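Long-range contacts in cellobiohydrolase CHBI (PDB 4XNN), which probably hydrolyses beta-1,4-glucosidic linkages in cellulose, releasing cellobiose units from chain ends: residues P11-I16 / T27-V32; E217-W221 / F313-Y317. One frame throughout, in Å; residues are numbered along the deposited sequence.

Contact 1: P11-I16 / T27-V32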
ATOM      1  N   PRO A  11       2.476 -16.445 -11.333  1.00 30.13           N
ATOM      2  CA  PRO A  11       2.739 -15.742 -10.085  1.00 29.78           C
ATOM      3  C   PRO A  11       3.776 -16.429  -9.212  1.00 31.16           C
ATOM      4  O   PRO A  11       4.038 -17.626  -9.338  1.00 29.37           O
ATOM      5  CB  PRO A  11       1.394 -15.811  -9.364  1.00 32.42           C
ATOM      6  CG  PRO A  11       0.810 -17.090  -9.853  1.00 32.46           C
ATOM      7  CD  PRO A  11       1.159 -17.083 -11.328  1.00 31.01           C
ATOM      8  N   LEU A  12       4.410 -15.699  -8.334  1.00 31.27           N
ATOM      9  CA  LEU A  12       5.485 -16.304  -7.520  1.00 33.09           C
ATOM     10  C   LEU A  12       4.902 -17.028  -6.319  1.00 32.40           C
ATOM     11  O   LEU A  12       4.157 -16.426  -5.559  1.00 29.64           O
ATOM     12  CB  LEU A  12       6.391 -15.197  -7.014  1.00 35.65           C
ATOM     13  CG  LEU A  12       7.743 -14.959  -7.662  1.00 39.38           C
ATOM     14  CD1 LEU A  12       7.888 -15.576  -9.037  1.00 41.58           C
ATOM     15  CD2 LEU A  12       8.130 -13.509  -7.560  1.00 40.57           C
ATOM     16  N   ASN A  13       5.267 -18.291  -6.061  1.00 31.46           N
ATOM     17  CA  ASN A  13       4.731 -18.922  -4.836  1.00 29.84           C
ATOM     18  C   ASN A  13       5.221 -18.297  -3.579  1.00 30.39           C
ATOM     19  O   ASN A  13       6.404 -17.991  -3.452  1.00 28.96           O
ATOM     20  CB  ASN A  13       5.026 -20.419  -4.771  1.00 34.82           C
ATOM     21  CG  ASN A  13       4.226 -21.197  -5.750  1.00 36.18           C
ATOM     22  OD1 ASN A  13       3.088 -20.879  -6.089  1.00 38.04           O
ATOM     23  ND2 ASN A  13       4.831 -22.228  -6.234  1.00 43.55           N
ATOM     24  N   LEU A  14       4.309 -18.135  -2.614  1.00 30.27           N
ATOM     25  CA  LEU A  14       4.658 -17.567  -1.317  1.00 28.72           C
ATOM     26  C   LEU A  14       3.824 -18.198  -0.230  1.00 29.27           C
ATOM     27  O   LEU A  14       2.666 -17.827  -0.053  1.00 30.06           O
ATOM     28  CB  LEU A  14       4.396 -16.069  -1.259  1.00 29.77           C
ATOM     29  CG  LEU A  14       4.744 -15.348   0.068  1.00 28.00           C
ATOM     30  CD1 LEU A  14       6.223 -15.503   0.415  1.00 29.43           C
ATOM     31  CD2 LEU A  14       4.426 -13.848  -0.050  1.00 28.37           C
ATOM     32  N   PRO A  15       4.417 -19.110   0.532  1.00 28.30           N
ATOM     33  CA  PRO A  15       3.649 -19.663   1.620  1.00 27.83           C
ATOM     34  C   PRO A  15       3.477 -18.712   2.770  1.00 26.53           C
ATOM     35  O   PRO A  15       4.454 -18.031   3.131  1.00 28.02           O
ATOM     36  CB  PRO A  15       4.492 -20.864   2.088  1.00 28.44           C
ATOM     37  CG  PRO A  15       5.893 -20.539   1.700  1.00 30.37           C
ATOM     38  CD  PRO A  15       5.766 -19.723   0.413  1.00 30.41           C
ATOM     39  N   ILE A  16       2.290 -18.719   3.397  1.00 27.51           N
ATOM     40  CA  ILE A  16       2.110 -18.026   4.668  1.00 26.10           C
ATOM     41  C   ILE A  16       1.608 -19.037   5.689  1.00 28.72           C
ATOM     42  O   ILE A  16       1.339 -20.210   5.310  1.00 29.44           O
ATOM     43  CB  ILE A  16       1.110 -16.884   4.530  1.00 27.27           C
ATOM     44  CG1 ILE A  16      -0.306 -17.457   4.384  1.00 26.71           C
ATOM     45  CG2 ILE A  16       1.477 -15.978   3.302  1.00 29.18           C
ATOM     46  CD1 ILE A  16      -1.443 -16.424   4.438  1.00 29.60           C
ATOM     47  N   THR A  27       0.739 -24.285   7.145  1.00 33.44           N
ATOM     48  CA  THR A  27       1.120 -23.557   5.883  1.00 36.38           C
ATOM     49  C   THR A  27      -0.060 -23.392   4.926  1.00 34.07           C
ATOM     50  O   THR A  27      -0.830 -24.330   4.701  1.00 36.27           O
ATOM     51  CB  THR A  27       2.334 -24.282   5.232  1.00 39.17           C
ATOM     52  OG1 THR A  27       2.887 -23.517   4.153  1.00 44.18           O
ATOM     53  CG2 THR A  27       1.913 -25.588   4.688  1.00 46.23           C
ATOM     54  N   GLU A  28      -0.215 -22.205   4.347  1.00 31.19           N
ATOM     55  CA  GLU A  28      -1.202 -21.927   3.293  1.00 30.05           C
ATOM     56  C   GLU A  28      -0.413 -21.513   2.008  1.00 30.88           C
ATOM     57  O   GLU A  28       0.431 -20.653   2.073  1.00 28.03           O
ATOM     58  CB  GLU A  28      -2.157 -20.806   3.760  1.00 31.68           C
ATOM     59  CG  GLU A  28      -3.246 -20.427   2.754  1.00 33.26           C
ATOM     60  CD  GLU A  28      -4.180 -19.311   3.243  1.00 35.13           C
ATOM     61  OE1 GLU A  28      -3.989 -18.132   2.852  1.00 33.04           O
ATOM     62  OE2 GLU A  28      -5.093 -19.549   4.054  1.00 34.34           O
ATOM     63  N   ALA A  29      -0.687 -22.163   0.882  1.00 30.20           N
ATOM     64  CA  ALA A  29       0.142 -22.133  -0.315  1.00 32.89           C
ATOM     65  C   ALA A  29      -0.359 -21.064  -1.239  1.00 32.36           C
ATOM     66  O   ALA A  29      -1.041 -21.347  -2.211  1.00 29.82           O
ATOM     67  CB  ALA A  29       0.113 -23.488  -1.050  1.00 34.62           C
ATOM     68  N   ASP A  30      -0.022 -19.830  -0.904  1.00 30.82           N
ATOM     69  CA  ASP A  30      -0.467 -18.651  -1.643  1.00 30.90           C
ATOM     70  C   ASP A  30       0.586 -18.187  -2.672  1.00 29.13           C
ATOM     71  O   ASP A  30       1.613 -18.823  -2.888  1.00 27.83           O
ATOM     72  CB  ASP A  30      -0.783 -17.535  -0.655  1.00 32.72           C
ATOM     73  CG  ASP A  30      -1.964 -17.864   0.307  1.00 33.09           C
ATOM     74  OD1 ASP A  30      -2.904 -18.594  -0.047  1.00 34.66           O
ATOM     75  OD2 ASP A  30      -1.929 -17.345   1.444  1.00 29.51           O
ATOM     76  N   ALA A  31       0.359 -17.073  -3.336  1.00 26.46           N
ATOM     77  CA  ALA A  31       1.275 -16.658  -4.417  1.00 25.32           C
ATOM     78  C   ALA A  31       1.146 -15.136  -4.579  1.00 26.76           C
ATOM     79  O   ALA A  31       0.205 -14.559  -4.030  1.00 23.52           O
ATOM     80  CB  ALA A  31       0.928 -17.355  -5.697  1.00 26.06           C
ATOM     81  N   VAL A  32       2.127 -14.518  -5.228  1.00 26.52           N
ATOM     82  CA  VAL A  32       2.115 -13.069  -5.421  1.00 27.87           C
ATOM     83  C   VAL A  32       1.941 -12.750  -6.885  1.00 27.51           C
ATOM     84  O   VAL A  32       2.570 -13.414  -7.774  1.00 27.54           O
ATOM     85  CB  VAL A  32       3.376 -12.336  -4.899  1.00 32.26           C
ATOM     86  CG1 VAL A  32       3.647 -12.709  -3.461  1.00 36.00           C
ATOM     87  CG2 VAL A  32       4.625 -12.681  -5.671  1.00 39.53           C
TER
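Leu12, Leu14 and Val32 form the apolar centre of this antiparallel beta hairpin, part of the concanavalin-like beta sandwich of GH7 enzymes. Leu12 CB lies 3.4 Å from Val32 CG2 and Leu14 CD2 3.7 Å from Val32 CG1, so the branched valine fills the space beside both leucines; Trp81 of helix 78-83 covers Leu12 and Val32. These side chains project from one face of the backbone ladder. Leu12 and Val32 exchange two hydrogen bonds (Leu12 N to Val32 O, 3.0 Å; Val32 N to Leu12 O, 2.8 Å), as do Ile16 and Glu28. Between them Leu14 N donates to Asp30 O at 2.8 Å, but the return hydrogen bond, Asp30 N to Leu14 O, is long and weak (3.5 Å), beside the inverse gamma turn at Ala29. Pro15, lacking an N-H, sits between bonding residues at no cost. At the polar edge Glu28 salt-bridges Arg123, and Ile16 CD1 lies 3.5 Å from Glu28 OE1 and 3.2 Å from Asp30 OD2.

Contact 2: E217-W221 / F313-Y317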
ATOM      1  N   GLU A 217      -8.763   1.555   3.045  1.00 18.22           N
ATOM      2  CA  GLU A 217      -7.369   1.130   3.119  1.00 18.74           C
ATOM      3  C   GLU A 217      -6.906   1.077   4.572  1.00 17.81           C
ATOM      4  O   GLU A 217      -7.220   1.961   5.383  1.00 19.15           O
ATOM      5  CB  GLU A 217      -6.549   2.108   2.303  1.00 20.39           C
ATOM      6  CG  GLU A 217      -5.083   1.842   2.273  1.00 22.02           C
ATOM      7  CD  GLU A 217      -4.317   2.915   1.464  1.00 24.74           C
ATOM      8  OE1 GLU A 217      -4.886   3.711   0.682  1.00 22.65           O
ATOM      9  OE2 GLU A 217      -3.069   2.935   1.625  1.00 25.65           O
ATOM     10  N   LEU A 218      -6.225  -0.010   4.911  1.00 17.02           N
ATOM     11  CA  LEU A 218      -5.675  -0.218   6.231  1.00 19.29           C
ATOM     12  C   LEU A 218      -4.149  -0.360   6.036  1.00 18.77           C
ATOM     13  O   LEU A 218      -3.653  -1.387   5.547  1.00 18.58           O
ATOM     14  CB  LEU A 218      -6.300  -1.436   6.908  1.00 21.38           C
ATOM     15  CG  LEU A 218      -5.704  -1.780   8.280  1.00 23.49           C
ATOM     16  CD1 LEU A 218      -6.132  -0.717   9.267  1.00 23.99           C
ATOM     17  CD2 LEU A 218      -6.212  -3.139   8.735  1.00 26.04           C
ATOM     18  N   ASP A 219      -3.406   0.665   6.442  1.00 18.72           N
ATOM     19  CA  ASP A 219      -1.928   0.638   6.272  1.00 19.19           C
ATOM     20  C   ASP A 219      -1.280   0.050   7.456  1.00 18.21           C
ATOM     21  O   ASP A 219      -1.243   0.661   8.501  1.00 20.76           O
ATOM     22  CB  ASP A 219      -1.392   2.044   6.060  1.00 21.44           C
ATOM     23  CG  ASP A 219      -1.902   2.691   4.736  1.00 26.39           C
ATOM     24  OD1 ASP A 219      -2.126   1.960   3.752  1.00 27.60           O
ATOM     25  OD2 ASP A 219      -2.019   3.937   4.688  1.00 27.33           O
ATOM     26  N   ILE A 220      -0.793  -1.137   7.306  1.00 17.30           N
ATOM     27  CA  ILE A 220      -0.058  -1.781   8.347  1.00 19.46           C
ATOM     28  C   ILE A 220       1.361  -1.216   8.493  1.00 18.60           C
ATOM     29  O   ILE A 220       1.911  -1.151   9.598  1.00 17.92           O
ATOM     30  CB  ILE A 220       0.060  -3.270   8.005  1.00 21.14           C
ATOM     31  CG1 ILE A 220      -1.327  -3.900   7.826  1.00 22.88           C
ATOM     32  CG2 ILE A 220       0.837  -4.032   9.034  1.00 22.22           C
ATOM     33  CD1 ILE A 220      -2.287  -3.723   8.985  1.00 23.11           C
ATOM     34  N   TRP A 221       1.968  -0.841   7.363  1.00 18.31           N
ATOM     35  CA  TRP A 221       3.401  -0.545   7.335  1.00 17.85           C
ATOM     36  C   TRP A 221       3.728   0.373   6.148  1.00 18.71           C
ATOM     37  O   TRP A 221       3.598  -0.049   4.999  1.00 18.97           O
ATOM     38  CB  TRP A 221       4.185  -1.833   7.182  1.00 18.47           C
ATOM     39  CG  TRP A 221       5.638  -1.728   7.348  1.00 17.29           C
ATOM     40  CD1 TRP A 221       6.591  -1.878   6.336  1.00 21.23           C
ATOM     41  CD2 TRP A 221       6.380  -1.424   8.534  1.00 19.30           C
ATOM     42  NE1 TRP A 221       7.838  -1.660   6.842  1.00 21.14           N
ATOM     43  CE2 TRP A 221       7.743  -1.421   8.187  1.00 20.74           C
ATOM     44  CE3 TRP A 221       6.029  -1.180   9.873  1.00 18.88           C
ATOM     45  CZ2 TRP A 221       8.738  -1.132   9.112  1.00 20.24           C
ATOM     46  CZ3 TRP A 221       7.012  -0.884  10.790  1.00 20.09           C
ATOM     47  CH2 TRP A 221       8.363  -0.844  10.382  1.00 20.35           C
ATOM     48  N   PHE A 313      -6.554  -0.575  17.006  1.00 19.58           N
ATOM     49  CA  PHE A 313      -5.405  -1.216  16.319  1.00 18.64           C
ATOM     50  C   PHE A 313      -4.224  -1.124  17.286  1.00 20.34           C
ATOM     51  O   PHE A 313      -3.651  -0.041  17.484  1.00 19.75           O
ATOM     52  CB  PHE A 313      -5.179  -0.401  15.008  1.00 20.25           C
ATOM     53  CG  PHE A 313      -4.179  -0.899  14.009  1.00 19.03           C
ATOM     54  CD1 PHE A 313      -3.075  -1.677  14.328  1.00 18.66           C
ATOM     55  CD2 PHE A 313      -4.308  -0.442  12.685  1.00 19.43           C
ATOM     56  CE1 PHE A 313      -2.152  -2.011  13.359  1.00 19.01           C
ATOM     57  CE2 PHE A 313      -3.370  -0.780  11.720  1.00 19.80           C
ATOM     58  CZ  PHE A 313      -2.272  -1.571  12.067  1.00 18.97           C
ATOM     59  N   ARG A 314      -3.807  -2.270  17.817  1.00 19.87           N
ATOM     60  CA  ARG A 314      -2.658  -2.385  18.729  1.00 20.11           C
ATOM     61  C   ARG A 314      -1.466  -2.897  17.900  1.00 17.91           C
ATOM     62  O   ARG A 314      -1.636  -3.558  16.859  1.00 17.50           O
ATOM     63  CB  ARG A 314      -2.955  -3.366  19.865  1.00 22.07           C
ATOM     64  CG  ARG A 314      -4.065  -2.940  20.788  1.00 24.74           C
ATOM     65  CD  ARG A 314      -4.152  -3.694  22.135  1.00 30.99           C
ATOM     66  NE  ARG A 314      -4.047  -5.195  22.102  1.00 33.94           N
ATOM     67  CZ  ARG A 314      -4.780  -6.061  22.875  1.00 32.90           C
ATOM     68  NH1 ARG A 314      -5.832  -5.595  23.659  1.00 26.27           N
ATOM     69  NH2 ARG A 314      -4.485  -7.403  22.833  1.00 27.76           N
ATOM     70  N   ARG A 315      -0.280  -2.663  18.440  1.00 18.07           N
ATOM     71  CA  ARG A 315       1.006  -2.924  17.763  1.00 17.55           C
ATOM     72  C   ARG A 315       2.066  -3.266  18.779  1.00 18.55           C
ATOM     73  O   ARG A 315       2.237  -2.552  19.738  1.00 18.59           O
ATOM     74  CB  ARG A 315       1.439  -1.674  17.018  1.00 16.43           C
ATOM     75  CG  ARG A 315       2.797  -1.690  16.370  1.00 17.79           C
ATOM     76  CD  ARG A 315       3.083  -2.779  15.329  1.00 17.16           C
ATOM     77  NE  ARG A 315       2.185  -2.821  14.220  1.00 18.41           N
ATOM     78  CZ  ARG A 315       2.308  -2.107  13.091  1.00 19.47           C
ATOM     79  NH1 ARG A 315       3.232  -1.164  13.019  1.00 19.53           N
ATOM     80  NH2 ARG A 315       1.422  -2.235  12.112  1.00 17.74           N
ATOM     81  N   PHE A 316       2.818  -4.309  18.487  1.00 19.82           N
ATOM     82  CA  PHE A 316       4.116  -4.482  19.080  1.00 18.80           C
ATOM     83  C   PHE A 316       5.077  -5.113  18.112  1.00 17.92           C
ATOM     84  O   PHE A 316       4.700  -5.512  16.991  1.00 19.21           O
ATOM     85  CB  PHE A 316       4.034  -5.250  20.404  1.00 21.00           C
ATOM     86  CG  PHE A 316       3.700  -6.707  20.257  1.00 21.00           C
ATOM     87  CD1 PHE A 316       2.369  -7.142  20.204  1.00 25.58           C
ATOM     88  CD2 PHE A 316       4.703  -7.648  20.227  1.00 23.80           C
ATOM     89  CE1 PHE A 316       2.062  -8.520  20.087  1.00 25.72           C
ATOM     90  CE2 PHE A 316       4.416  -8.998  20.048  1.00 23.92           C
ATOM     91  CZ  PHE A 316       3.103  -9.439  20.036  1.00 26.71           C
ATOM     92  N   TYR A 317       6.366  -5.190  18.526  1.00 17.71           N
ATOM     93  CA  TYR A 317       7.419  -5.686  17.679  1.00 19.64           C
ATOM     94  C   TYR A 317       8.203  -6.783  18.399  1.00 23.08           C
ATOM     95  O   TYR A 317       8.176  -6.839  19.623  1.00 24.35           O
ATOM     96  CB  TYR A 317       8.374  -4.522  17.329  1.00 18.67           C
ATOM     97  CG  TYR A 317       7.665  -3.368  16.627  1.00 18.13           C
ATOM     98  CD1 TYR A 317       7.506  -3.392  15.255  1.00 18.78           C
ATOM     99  CD2 TYR A 317       7.106  -2.291  17.336  1.00 17.16           C
ATOM    100  CE1 TYR A 317       6.858  -2.376  14.577  1.00 18.30           C
ATOM    101  CE2 TYR A 317       6.496  -1.279  16.686  1.00 17.48           C
ATOM    102  CZ  TYR A 317       6.290  -1.342  15.309  1.00 17.60           C
ATOM    103  OH  TYR A 317       5.643  -0.363  14.557  1.00 18.22           O
TER
HETATM  104  O   HOH W   1       4.059   0.932  11.333  1.00 17.08           O
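Phe313, Arg315 and Ile220 give up the most surface here, where two strands of the beta sandwich meet through their side chains rather than through a backbone ladder. The nearest CA atoms, those of Ile220 and Arg315, are 9.5 Å apart. Phe313 projects toward 217-221 and fills the space between the backbones beside Leu218 and Ile220: its CE2 is 3.7 Å from Leu218 CD1 and its CZ 3.8 Å from Ile220 CD1. A flat, wide ring suits this place, and Phe230 and Phe299 extend the aromatic cluster. Ile220 lies where its strand turns a corner; its side chain packs on Phe313, while its carbonyl accepts a hydrogen bond, Arg315 NH2 to Ile220 O at 2.8 Å. Arginine is long enough to cross the interface. Arg315 NH1 donates to Tyr317 OH at 3.0 Å and to a water at 2.8 Å, which donates a weak hydrogen bond to Ile220 O at 3.5 Å. Tyr317 meets the edge of the Trp221 ring, with Tyr317 CE1 4.1 Å from Trp221 CZ3. The run from Glu217 to Glu222 matches the Glu-X-Asp-X-X-Glu motif that carries the catalytic acids in GH7 enzymes, and Asp219 hydrogen-bonds to a glycerol, probably from the crystallisation liquor. The buried guanidinium thus engages a backbone carbonyl, a phenol oxygen and a water, besides its cation-pi contact with Phe230, and ties the probable catalytic strand to the facing layer.

In the fold
From the N terminus, contact 1 comes first: it closes a loop of ten intervening residues, mostly the remainder of the two hairpin strands and their turn. Contact 2 opens much later and closes a far longer excursion, 91 residues with many strands and no helix. The two loops follow in series, neither enclosing nor crossing the other, and the contact centres lie 22 Å apart. Strand pairing nevertheless links them by two routes. Strand 24-34 leads through 106-115, 376-383 and 145-152 to 212-223, whereas strand 12-19 leads through 430-440, 130-137 and 293-301 to 310-319. Contact 1 thus joins the two routes by a backbone ladder, and contact 2 joins them again by side-chain packing deep in the sandwich.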